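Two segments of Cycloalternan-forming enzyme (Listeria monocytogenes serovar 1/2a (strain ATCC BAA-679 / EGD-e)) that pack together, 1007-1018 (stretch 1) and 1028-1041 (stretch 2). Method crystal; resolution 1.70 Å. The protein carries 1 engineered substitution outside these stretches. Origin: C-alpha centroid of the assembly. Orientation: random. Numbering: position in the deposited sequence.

Stretch 1 1007-1018: YINGKKQQITLP
Stretch 2 (1028-1041) TVEVPVTLQAGNNQ

How do the two strands lie where stretch 2 begins? Strand 1028-1035 runs nearly antiparallel to strand 1011-1017, at 159° between their N-to-C directions, but the axes come no closer than 8.0 Å, so side chains rather than backbone hydrogen bonds fill the gap. Both strands keep extended backbones, and the CA atoms of Val-1029 and Leu-1017 lie 6.7 Å apart. Val-1029 (chi1 t) points toward stretch 1: its CB is 4.1 Å from CD2 of Leu-1017 (m, t), its CG2 3.8 Å from CD of Pro-1018, and its CG1 3.6 Å from O of Thr-1016. Thr-1028 points away, and Glu-1030 is out of reach.

What carries the contact through Val-1031 to Val-1033? The CA atoms of Val-1031 and Ile-1015 are 7.3 Å apart. Val-1031 (t) and Ile-1015 (p, t) point toward each other's stretch, with CG1 of Val-1031 3.7 Å from CG2 of Ile-1015. Gln-1013 (p, t, chi3 -61°) reaches across and donates from NE2 to O of Pro-1032 at 3.0 Å, with a nearly straight N-H...O angle of 173°. Its amide thus engages a backbone carbonyl on the opposing strand. Val-1033 (m) sets CG1 3.8 Å from CD1 of Ile-1008 (m, m).

How do the strand's last residues meet the turn of stretch 1? Ile-1008 to Lys-1011 forms a type I' turn, closed by Ile-1008 N to Lys-1011 O (2.9 Å) and Lys-1011 N to Ile-1008 O (3.0 Å). Asn-1009 has phi/psi 45/45 and Gly-1010 90/-9, where a side chain would jam against the preceding carbonyl. CG2 of Ile-1008 lies 3.4 Å from O of Thr-1034 and 3.9 Å from CD2 of Leu-1035 (m, t). Water 1 bridges the stretches, accepting from ND2 of Asn-1009 at 2.8 Å and donating to O of Thr-1034 at 2.7 Å.

What holds the turn to the end of stretch 2? After Gln-1036 the chain loops through Gly-1038 (85/-155) and returns to Asn-1040 (m, chi2 -93°). There OD1 of Asn-1040 accepts from N of Gln-1036 at 2.8 Å, while its ND2 donates to O of Gln-1036 at 2.9 Å, pinning the loop's two ends together. The same OD1 accepts from ND2 of Asn-1009 (m, chi2 -47°) at 2.8 Å. Asn-1009 also pairs with the backbone of Gln-1041 (t, t): its N donates to O of Gln-1041 at 2.8 Å, and its OD1 accepts from N of Gln-1041 at 2.9 Å. The CA atoms of Asn-1009 and Gln-1041 lie 4.9 Å apart.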

# COMPACT_ATOMS: atom_id res chain seq x y z
N TYR A 1007 8.45 44.72 3.04
CA TYR A 1007 9.58 44.19 2.28
C TYR A 1007 9.05 43.09 1.39
O TYR A 1007 8.41 42.14 1.88
CB TYR A 1007 10.64 43.62 3.22
CG TYR A 1007 11.30 44.65 4.10
CD1 TYR A 1007 10.71 45.08 5.29
CD2 TYR A 1007 12.54 45.20 3.74
CE1 TYR A 1007 11.33 46.02 6.10
CE2 TYR A 1007 13.17 46.14 4.54
CZ TYR A 1007 12.56 46.55 5.72
OH TYR A 1007 13.19 47.49 6.50
N ILE A 1008 9.33 43.20 0.10
CA ILE A 1008 8.93 42.18 -0.87
C ILE A 1008 10.22 41.55 -1.37
O ILE A 1008 10.99 42.20 -2.09
CB ILE A 1008 8.15 42.79 -2.08
CG1 ILE A 1008 6.96 43.67 -1.62
CG2 ILE A 1008 7.73 41.66 -3.04
CD1 ILE A 1008 5.87 42.93 -0.87
N ASN A 1009 10.47 40.31 -0.95
CA ASN A 1009 11.74 39.65 -1.24
C ASN A 1009 12.93 40.59 -0.98
O ASN A 1009 13.84 40.69 -1.81
CB ASN A 1009 11.76 39.15 -2.69
CG ASN A 1009 10.69 38.15 -2.97
OD1 ASN A 1009 10.49 37.20 -2.19
ND2 ASN A 1009 9.98 38.33 -4.08
N GLY A 1010 12.89 41.28 0.16
CA GLY A 1010 13.97 42.19 0.60
C GLY A 1010 13.89 43.64 0.15
O GLY A 1010 14.69 44.47 0.61
N LYS A 1011 12.95 43.96 -0.75
CA LYS A 1011 12.82 45.32 -1.31
C LYS A 1011 11.79 46.10 -0.51
O LYS A 1011 10.62 45.70 -0.44
CB LYS A 1011 12.43 45.25 -2.80
CG LYS A 1011 12.46 46.61 -3.52
CD LYS A 1011 11.98 46.49 -4.95
CE LYS A 1011 12.30 47.75 -5.74
NZ LYS A 1011 11.90 47.56 -7.17
N LYS A 1012 12.24 47.20 0.10
CA LYS A 1012 11.45 47.96 1.07
C LYS A 1012 10.56 49.02 0.41
O LYS A 1012 10.96 49.70 -0.52
CB LYS A 1012 12.42 48.64 2.04
CG LYS A 1012 11.82 49.43 3.20
CD LYS A 1012 12.89 50.00 4.13
CE LYS A 1012 13.73 51.09 3.48
NZ LYS A 1012 14.54 51.84 4.48
N GLN A 1013 9.35 49.18 0.94
CA GLN A 1013 8.56 50.40 0.67
C GLN A 1013 7.72 50.71 1.89
O GLN A 1013 7.44 49.82 2.69
CB GLN A 1013 7.67 50.23 -0.56
CG GLN A 1013 6.69 49.08 -0.46
CD GLN A 1013 5.81 48.98 -1.68
OE1 GLN A 1013 5.07 49.91 -2.00
NE2 GLN A 1013 5.92 47.87 -2.39
N GLN A 1014 7.31 51.97 2.01
CA GLN A 1014 6.42 52.36 3.09
C GLN A 1014 5.01 52.58 2.55
O GLN A 1014 4.84 53.17 1.47
CB GLN A 1014 6.93 53.60 3.81
CG GLN A 1014 6.27 53.82 5.18
CD GLN A 1014 6.78 55.04 5.93
OE1 GLN A 1014 6.82 56.16 5.40
NE2 GLN A 1014 7.14 54.84 7.20
N ILE A 1015 4.01 52.12 3.29
CA ILE A 1015 2.62 52.22 2.86
C ILE A 1015 1.83 53.08 3.84
O ILE A 1015 2.10 53.07 5.04
CB ILE A 1015 1.94 50.85 2.66
CG1 ILE A 1015 1.76 50.10 3.99
CG2 ILE A 1015 2.73 50.02 1.65
CD1 ILE A 1015 0.97 48.80 3.91
N THR A 1016 0.86 53.81 3.29
CA THR A 1016 0.00 54.70 4.07
C THR A 1016 -1.36 54.07 4.21
O THR A 1016 -1.97 53.62 3.22
CB THR A 1016 -0.13 56.07 3.37
OG1 THR A 1016 1.15 56.71 3.39
CG2 THR A 1016 -1.13 56.97 4.10
N LEU A 1017 -1.82 54.01 5.45
CA LEU A 1017 -3.08 53.39 5.78
C LEU A 1017 -3.95 54.44 6.45
O LEU A 1017 -3.84 54.64 7.66
CB LEU A 1017 -2.83 52.20 6.69
CG LEU A 1017 -1.88 51.13 6.13
CD1 LEU A 1017 -1.38 50.21 7.24
CD2 LEU A 1017 -2.59 50.35 5.03
N PRO A 1018 -4.80 55.15 5.66
CA PRO A 1018 -5.63 56.23 6.24
C PRO A 1018 -6.56 55.78 7.36
O PRO A 1018 -6.99 54.62 7.40
CB PRO A 1018 -6.46 56.71 5.04
CG PRO A 1018 -5.68 56.31 3.84
CD PRO A 1018 -4.97 55.04 4.21
N THR A 1028 -9.52 49.03 2.52
CA THR A 1028 -8.49 48.37 1.72
C THR A 1028 -7.65 49.41 0.99
O THR A 1028 -8.18 50.36 0.40
CB THR A 1028 -9.14 47.35 0.76
OG1 THR A 1028 -9.82 46.35 1.53
CG2 THR A 1028 -8.10 46.66 -0.09
N VAL A 1029 -6.33 49.26 1.09
CA VAL A 1029 -5.36 50.11 0.39
C VAL A 1029 -4.66 49.21 -0.63
O VAL A 1029 -4.36 48.06 -0.33
CB VAL A 1029 -4.36 50.75 1.38
CG1 VAL A 1029 -3.07 51.22 0.70
CG2 VAL A 1029 -5.01 51.91 2.12
N GLU A 1030 -4.42 49.76 -1.83
CA GLU A 1030 -3.80 49.01 -2.92
C GLU A 1030 -2.33 49.39 -3.03
O GLU A 1030 -1.99 50.56 -3.19
CB GLU A 1030 -4.57 49.27 -4.23
CG GLU A 1030 -5.94 48.57 -4.26
CD GLU A 1030 -6.70 48.71 -5.58
OE1 GLU A 1030 -6.11 49.18 -6.57
OE2 GLU A 1030 -7.90 48.37 -5.62
N VAL A 1031 -1.46 48.39 -2.92
CA VAL A 1031 -0.00 48.58 -2.88
C VAL A 1031 0.62 47.89 -4.11
O VAL A 1031 0.39 46.68 -4.30
CB VAL A 1031 0.60 47.97 -1.58
CG1 VAL A 1031 2.11 48.16 -1.52
CG2 VAL A 1031 -0.08 48.55 -0.33
N PRO A 1032 1.40 48.64 -4.93
CA PRO A 1032 2.10 48.01 -6.06
C PRO A 1032 3.27 47.15 -5.59
O PRO A 1032 4.11 47.62 -4.79
CB PRO A 1032 2.59 49.19 -6.91
CG PRO A 1032 2.66 50.35 -5.97
CD PRO A 1032 1.73 50.08 -4.82
N VAL A 1033 3.30 45.88 -6.04
CA VAL A 1033 4.36 44.94 -5.68
C VAL A 1033 4.84 44.24 -6.94
O VAL A 1033 4.13 44.18 -7.95
CB VAL A 1033 3.92 43.89 -4.61
CG1 VAL A 1033 3.47 44.57 -3.31
CG2 VAL A 1033 2.83 42.96 -5.13
N THR A 1034 6.06 43.70 -6.88
CA THR A 1034 6.61 42.91 -7.97
C THR A 1034 6.87 41.54 -7.38
O THR A 1034 7.62 41.41 -6.39
CB THR A 1034 7.91 43.54 -8.51
OG1 THR A 1034 7.62 44.84 -9.03
CG2 THR A 1034 8.50 42.69 -9.62
N LEU A 1035 6.22 40.52 -7.96
CA LEU A 1035 6.34 39.15 -7.45
C LEU A 1035 7.04 38.26 -8.45
O LEU A 1035 6.87 38.39 -9.66
CB LEU A 1035 4.97 38.57 -7.12
CG LEU A 1035 4.19 39.33 -6.04
CD1 LEU A 1035 2.88 38.58 -5.82
CD2 LEU A 1035 4.96 39.46 -4.73
N GLN A 1036 7.84 37.35 -7.92
CA GLN A 1036 8.52 36.38 -8.77
C GLN A 1036 7.87 35.01 -8.68
O GLN A 1036 6.89 34.82 -7.94
CB GLN A 1036 10.02 36.33 -8.45
CG GLN A 1036 10.34 36.29 -6.98
CD GLN A 1036 11.79 36.55 -6.68
OE1 GLN A 1036 12.41 37.47 -7.24
NE2 GLN A 1036 12.34 35.76 -5.79
N ALA A 1037 8.39 34.05 -9.45
CA ALA A 1037 8.02 32.63 -9.29
C ALA A 1037 8.39 32.07 -7.91
O ALA A 1037 9.38 32.49 -7.28
CB ALA A 1037 8.68 31.80 -10.38
N GLY A 1038 7.57 31.14 -7.44
CA GLY A 1038 7.80 30.46 -6.18
C GLY A 1038 7.22 31.25 -5.02
O GLY A 1038 6.31 32.07 -5.19
N ASN A 1039 7.79 31.00 -3.86
CA ASN A 1039 7.37 31.62 -2.64
C ASN A 1039 7.97 33.04 -2.54
O ASN A 1039 9.20 33.21 -2.58
CB ASN A 1039 7.81 30.73 -1.48
CG ASN A 1039 7.28 31.18 -0.15
OD1 ASN A 1039 6.64 32.22 -0.04
ND2 ASN A 1039 7.53 30.38 0.89
N ASN A 1040 7.11 34.05 -2.43
CA ASN A 1040 7.58 35.42 -2.25
C ASN A 1040 7.50 35.76 -0.78
O ASN A 1040 6.45 35.55 -0.15
CB ASN A 1040 6.72 36.40 -3.05
CG ASN A 1040 6.92 36.26 -4.55
OD1 ASN A 1040 7.74 36.95 -5.13
ND2 ASN A 1040 6.17 35.34 -5.19
N GLN A 1041 8.60 36.27 -0.23
CA GLN A 1041 8.64 36.65 1.17
C GLN A 1041 8.08 38.06 1.29
O GLN A 1041 8.69 38.99 0.77
CB GLN A 1041 10.07 36.59 1.72
CG GLN A 1041 10.19 37.05 3.17
CD GLN A 1041 11.61 37.11 3.70
OE1 GLN A 1041 12.51 37.73 3.10
NE2 GLN A 1041 11.83 36.49 4.87
O HOH W 1 10.09 40.33 -6.00
O HOH W 2 11.05 40.46 2.29
O HOH W 3 9.29 46.50 -7.50